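Side-chain contacts in Ps01740 (Pseudomonas sp. UW4, PDB 5UIF), which is a tautomerase-superfamily homologue of cis-3-chloroacrylic acid dehalogenase and probably catalyses related hydrolytic dehalogenation: residues G10-R15 and D85-V90; R81-V86 and V98-V103. All coordinates share one frame; numbering follows the deposited sequence.

Interaction 1: residues G10-R15 and D85-V90; sequences GTLSER and DVYMAV
The hydroxyl OG1 of Thr11, the residue that meets Tyr87 across this contact, is spent on its own turn, where it is hydrogen-bonded to the carbonyl O of Val8. What remains for the partner is the methyl: Thr11 CG2 lies 3.7 Å from Tyr87 OH, the two side chains meeting at about a right angle. The threonine torsion explains this division of labour, because OG1 stands beside the backbone N (chi1 -61°) while CG2, anti to that N, is the branch directed at the phenol. Tyr87 in turn extends its ring away from its own helix, CG being anti to the backbone N (chi1 -177°), which carries OH across to the loop. Leu12 meets the ring at a different atom: its CD2 comes to 4.2 Å from Tyr87 CE1, approaching obliquely. No hydrogen bond joins the two segments; they meet through van der Waals packing around Tyr87. Directly after these residues Ser13 N-caps helix 14-32, and Gln16, whose OE1 is bonded to the backbone N of Ser13, also gives its NE2 to the carbonyl O of Val90. One amide thus bridges the start of one helix and the end of the other. Leu20 of helix 14-32 touches both Leu12 and Tyr87. Cys5 of strand 2-8 lies against Leu12, and Thr7 of that strand, with Ala61 and Ile63 of strand 61-68, against Tyr87, so that the tyrosine side chain reaches from the last turns of helix 73-91 onto the sheet that both helices cover.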
loop_
_atom_site.group_PDB
_atom_site.type_symbol
_atom_site.label_atom_id
_atom_site.label_comp_id
_atom_site.label_asym_id
_atom_site.label_seq_id
_atom_site.Cartn_x
_atom_site.Cartn_y
_atom_site.Cartn_z
ATOM N N GLY A 10 1.872 -17.777 7.064
ATOM C CA GLY A 10 1.895 -19.223 6.941
ATOM C C GLY A 10 1.238 -19.732 5.672
ATOM O O GLY A 10 1.222 -20.935 5.412
ATOM N N THR A 11 0.694 -18.815 4.878
ATOM C CA THR A 11 0.015 -19.182 3.641
ATOM C C THR A 11 0.997 -19.653 2.572
ATOM O O THR A 11 0.843 -20.736 2.010
ATOM C CB THR A 11 -0.805 -18.008 3.074
ATOM O OG1 THR A 11 -1.805 -17.617 4.023
ATOM C CG2 THR A 11 -1.478 -18.409 1.771
ATOM N N LEU A 12 2.006 -18.833 2.297
ATOM C CA LEU A 12 2.965 -19.128 1.240
ATOM C C LEU A 12 4.293 -19.648 1.781
ATOM O O LEU A 12 4.772 -19.194 2.820
ATOM C CB LEU A 12 3.207 -17.879 0.390
ATOM C CG LEU A 12 1.988 -17.333 -0.355
ATOM C CD1 LEU A 12 2.335 -16.051 -1.098
ATOM C CD2 LEU A 12 1.457 -18.381 -1.311
ATOM N N SER A 13 4.876 -20.608 1.067
ATOM C CA SER A 13 6.200 -21.124 1.394
ATOM C C SER A 13 7.249 -20.398 0.562
ATOM O O SER A 13 6.930 -19.467 -0.178
ATOM C CB SER A 13 6.275 -22.635 1.150
ATOM O OG SER A 13 6.080 -22.939 -0.220
ATOM N N GLU A 14 8.502 -20.822 0.691
ATOM C CA GLU A 14 9.581 -20.248 -0.100
ATOM C C GLU A 14 9.403 -20.614 -1.566
ATOM O O GLU A 14 9.525 -19.766 -2.453
ATOM C CB GLU A 14 10.943 -20.733 0.400
ATOM C CG GLU A 14 11.851 -19.621 0.908
ATOM C CD GLU A 14 13.310 -20.040 0.992
ATOM O OE1 GLU A 14 13.591 -21.111 1.571
ATOM O OE2 GLU A 14 14.177 -19.297 0.481
ATOM N N ARG A 15 9.112 -21.888 -1.808
ATOM C CA ARG A 15 8.925 -22.398 -3.159
ATOM C C ARG A 15 7.743 -21.715 -3.847
ATOM O O ARG A 15 7.785 -21.435 -5.048
ATOM C CB ARG A 15 8.727 -23.917 -3.126
ATOM C CG ARG A 15 7.559 -24.418 -3.961
ATOM C CD ARG A 15 7.274 -25.884 -3.698
ATOM N NE ARG A 15 6.851 -26.109 -2.320
ATOM C CZ ARG A 15 5.620 -25.893 -1.870
ATOM N NH1 ARG A 15 4.676 -25.453 -2.690
ATOM N NH2 ARG A 15 5.332 -26.127 -0.597
ATOM N N ASP A 85 -5.772 -16.861 -11.726
ATOM C CA ASP A 85 -5.767 -18.287 -12.042
ATOM C C ASP A 85 -4.537 -18.982 -11.472
ATOM O O ASP A 85 -4.625 -20.093 -10.948
ATOM C CB ASP A 85 -5.827 -18.503 -13.556
ATOM C CG ASP A 85 -7.217 -18.288 -14.123
ATOM O OD1 ASP A 85 -8.201 -18.465 -13.374
ATOM O OD2 ASP A 85 -7.325 -17.946 -15.320
ATOM N N VAL A 86 -3.391 -18.316 -11.580
ATOM C CA VAL A 86 -2.130 -18.868 -11.104
ATOM C C VAL A 86 -2.113 -19.020 -9.584
ATOM O O VAL A 86 -1.729 -20.069 -9.067
ATOM C CB VAL A 86 -0.936 -17.994 -11.550
ATOM C CG1 VAL A 86 0.281 -18.245 -10.669
ATOM C CG2 VAL A 86 -0.608 -18.251 -13.014
ATOM N N TYR A 87 -2.541 -17.980 -8.875
ATOM C CA TYR A 87 -2.520 -18.005 -7.416
ATOM C C TYR A 87 -3.417 -19.103 -6.852
ATOM O O TYR A 87 -3.061 -19.764 -5.876
ATOM C CB TYR A 87 -2.941 -16.651 -6.835
ATOM C CG TYR A 87 -2.867 -16.616 -5.326
ATOM C CD1 TYR A 87 -1.678 -16.315 -4.676
ATOM C CD2 TYR A 87 -3.984 -16.901 -4.548
ATOM C CE1 TYR A 87 -1.602 -16.291 -3.296
ATOM C CE2 TYR A 87 -3.918 -16.883 -3.169
ATOM C CZ TYR A 87 -2.726 -16.576 -2.548
ATOM O OH TYR A 87 -2.658 -16.555 -1.174
ATOM N N MET A 88 -4.583 -19.289 -7.462
ATOM C CA MET A 88 -5.515 -20.318 -7.018
ATOM C C MET A 88 -4.960 -21.713 -7.283
ATOM O O MET A 88 -5.275 -22.662 -6.568
ATOM C CB MET A 88 -6.871 -20.156 -7.708
ATOM C CG MET A 88 -7.657 -18.936 -7.260
ATOM S SD MET A 88 -9.255 -18.822 -8.085
ATOM C CE MET A 88 -9.985 -20.392 -7.624
ATOM N N ALA A 89 -4.133 -21.830 -8.316
ATOM C CA ALA A 89 -3.541 -23.112 -8.677
ATOM C C ALA A 89 -2.349 -23.441 -7.786
ATOM O O ALA A 89 -2.109 -24.602 -7.456
ATOM C CB ALA A 89 -3.124 -23.106 -10.135
ATOM N N VAL A 90 -1.603 -22.410 -7.404
ATOM C CA VAL A 90 -0.425 -22.580 -6.563
ATOM C C VAL A 90 -0.817 -22.835 -5.109
ATOM O O VAL A 90 -0.208 -23.659 -4.424
ATOM C CB VAL A 90 0.498 -21.340 -6.645
ATOM C CG1 VAL A 90 1.567 -21.379 -5.560
ATOM C CG2 VAL A 90 1.129 -21.239 -8.026
#

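Interaction 2: residues R81-V86 and V98-V103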
loop_
_atom_site.group_PDB
_atom_site.type_symbol
_atom_site.label_atom_id
_atom_site.label_comp_id
_atom_site.label_asym_id
_atom_site.label_seq_id
_atom_site.Cartn_x
_atom_site.Cartn_y
_atom_site.Cartn_z
ATOM N N ARG A 81 -6.637 -11.712 -14.904
ATOM C CA ARG A 81 -7.091 -13.094 -15.023
ATOM C C ARG A 81 -5.980 -14.104 -14.769
ATOM O O ARG A 81 -6.156 -15.057 -14.007
ATOM C CB ARG A 81 -7.688 -13.332 -16.411
ATOM C CG ARG A 81 -9.188 -13.542 -16.406
ATOM C CD ARG A 81 -9.544 -14.846 -15.714
ATOM N NE ARG A 81 -10.953 -14.894 -15.342
ATOM C CZ ARG A 81 -11.400 -14.776 -14.097
ATOM N NH1 ARG A 81 -10.543 -14.614 -13.098
ATOM N NH2 ARG A 81 -12.701 -14.826 -13.850
ATOM N N ALA A 82 -4.841 -13.889 -15.416
ATOM C CA ALA A 82 -3.719 -14.818 -15.342
ATOM C C ALA A 82 -3.173 -14.942 -13.923
ATOM O O ALA A 82 -2.924 -16.047 -13.443
ATOM C CB ALA A 82 -2.617 -14.385 -16.297
ATOM N N ILE A 83 -2.992 -13.806 -13.258
ATOM C CA ILE A 83 -2.497 -13.790 -11.885
ATOM C C ILE A 83 -3.453 -14.523 -10.947
ATOM O O ILE A 83 -3.027 -15.309 -10.099
ATOM C CB ILE A 83 -2.288 -12.346 -11.381
ATOM C CG1 ILE A 83 -1.143 -11.675 -12.141
ATOM C CG2 ILE A 83 -2.007 -12.330 -9.885
ATOM C CD1 ILE A 83 -0.905 -10.235 -11.735
ATOM N N THR A 84 -4.748 -14.272 -11.116
ATOM C CA THR A 84 -5.773 -14.902 -10.289
ATOM C C THR A 84 -5.794 -16.418 -10.471
ATOM O O THR A 84 -5.829 -17.167 -9.494
ATOM C CB THR A 84 -7.172 -14.339 -10.606
ATOM O OG1 THR A 84 -7.148 -12.909 -10.515
ATOM C CG2 THR A 84 -8.203 -14.892 -9.636
ATOM N N ASP A 85 -5.772 -16.861 -11.726
ATOM C CA ASP A 85 -5.767 -18.287 -12.042
ATOM C C ASP A 85 -4.537 -18.982 -11.472
ATOM O O ASP A 85 -4.625 -20.093 -10.948
ATOM C CB ASP A 85 -5.827 -18.503 -13.556
ATOM C CG ASP A 85 -7.217 -18.288 -14.123
ATOM O OD1 ASP A 85 -8.201 -18.465 -13.374
ATOM O OD2 ASP A 85 -7.325 -17.946 -15.320
ATOM N N VAL A 86 -3.391 -18.316 -11.580
ATOM C CA VAL A 86 -2.130 -18.868 -11.104
ATOM C C VAL A 86 -2.113 -19.020 -9.584
ATOM O O VAL A 86 -1.729 -20.069 -9.067
ATOM C CB VAL A 86 -0.936 -17.994 -11.550
ATOM C CG1 VAL A 86 0.281 -18.245 -10.669
ATOM C CG2 VAL A 86 -0.608 -18.251 -13.014
ATOM N N VAL A 98 -9.781 -14.360 -2.866
ATOM C CA VAL A 98 -8.627 -13.852 -3.597
ATOM C C VAL A 98 -8.991 -12.577 -4.353
ATOM O O VAL A 98 -9.938 -12.563 -5.140
ATOM C CB VAL A 98 -8.079 -14.894 -4.593
ATOM C CG1 VAL A 98 -7.025 -14.268 -5.490
ATOM C CG2 VAL A 98 -7.513 -16.095 -3.853
ATOM N N VAL A 99 -8.238 -11.509 -4.111
ATOM C CA VAL A 99 -8.494 -10.230 -4.764
ATOM C C VAL A 99 -7.250 -9.718 -5.483
ATOM O O VAL A 99 -6.182 -9.595 -4.883
ATOM C CB VAL A 99 -8.966 -9.164 -3.754
ATOM C CG1 VAL A 99 -9.115 -7.812 -4.436
ATOM C CG2 VAL A 99 -10.277 -9.587 -3.106
ATOM N N VAL A 100 -7.393 -9.426 -6.771
ATOM C CA VAL A 100 -6.289 -8.905 -7.569
ATOM C C VAL A 100 -6.656 -7.555 -8.178
ATOM O O VAL A 100 -7.738 -7.394 -8.743
ATOM C CB VAL A 100 -5.889 -9.883 -8.694
ATOM C CG1 VAL A 100 -4.701 -9.341 -9.477
ATOM C CG2 VAL A 100 -5.569 -11.253 -8.118
ATOM N N ALA A 101 -5.753 -6.587 -8.058
ATOM C CA ALA A 101 -5.984 -5.251 -8.598
ATOM C C ALA A 101 -4.764 -4.732 -9.355
ATOM O O ALA A 101 -3.644 -4.759 -8.845
ATOM C CB ALA A 101 -6.361 -4.289 -7.482
ATOM N N VAL A 102 -4.991 -4.263 -10.578
ATOM C CA VAL A 102 -3.927 -3.695 -11.397
ATOM C C VAL A 102 -4.262 -2.254 -11.773
ATOM O O VAL A 102 -5.075 -2.009 -12.665
ATOM C CB VAL A 102 -3.692 -4.520 -12.679
ATOM C CG1 VAL A 102 -2.591 -3.895 -13.520
ATOM C CG2 VAL A 102 -3.343 -5.958 -12.328
ATOM N N VAL A 103 -3.635 -1.304 -11.088
ATOM C CA VAL A 103 -3.936 0.108 -11.298
ATOM C C VAL A 103 -2.917 0.794 -12.205
ATOM O O VAL A 103 -1.751 0.400 -12.266
ATOM C CB VAL A 103 -4.006 0.871 -9.960
ATOM C CG1 VAL A 103 -5.160 0.350 -9.115
ATOM C CG2 VAL A 103 -2.691 0.747 -9.208
#
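No flat group takes part where Ile83 and Thr84 meet Val98 and Val100; branched aliphatic side chains and one hydroxyl make the contact. Val100 is central to it. Its side chain points at the helix with CG1 anti to the backbone N (chi1 -178°), and its two methyls are divided between neighbouring residues of one helical turn. CG1 rests 4.0 Å from Ile83 CG2, and Val100 CG2 is also close to that methyl, at 4.1 Å, so the isoleucine branch faces both prongs of the valine fork. CG2 meets Thr84 as well, lying 3.3 Å from Thr84 OG1. That oxygen has its polar partner elsewhere: with chi1 at -53° it sits beside its own backbone N and is hydrogen-bonded to the carbonyl O of Leu80, one turn back, which satisfies a hydroxyl buried among apolar groups. The threonine methyl continues the packing along the strand, with Thr84 CG2 4.4 Å from Val98 CG1. This is the helix-on-sheet packing of a beta-alpha-beta unit, in which strand 61-68 leads into helix 73-91 and the chain returns as strand 98-105, parallel to the first. The axes of segments 81-86 and 98-103 run nearly antiparallel, at 155°, with a closest approach of 8.7 Å. Ile63 of strand 61-68 touches Ile83, and Leu80 adds its side chain against Val100. Strand 98-105 is outermost within the chain, but Val100 and Ala101 pair antiparallel with a strand of the second subunit, and Met111 of that subunit packs on Thr84.

From the N terminus, the turn after strand 2-8 supplies the first half of interaction 1, and the chain then makes helix 14-32 and three further strands before strand 61-68 leads to helix 73-91, whose last turns close this long loop. Interaction 2 starts on the same helix slightly earlier, sharing Asp85 and Val86, and closes a much shorter loop at strand 98-105. The two spans therefore overlap instead of nesting. The centres of the two contacts lie about 13 Å apart, yet they touch where Tyr87 CD2 packs 3.7 Å from Val98 CG2. Helix 73-91 is thereby tied to the beginning of helix 14-32 on one flank and to the subunit-facing edge of the sheet on another.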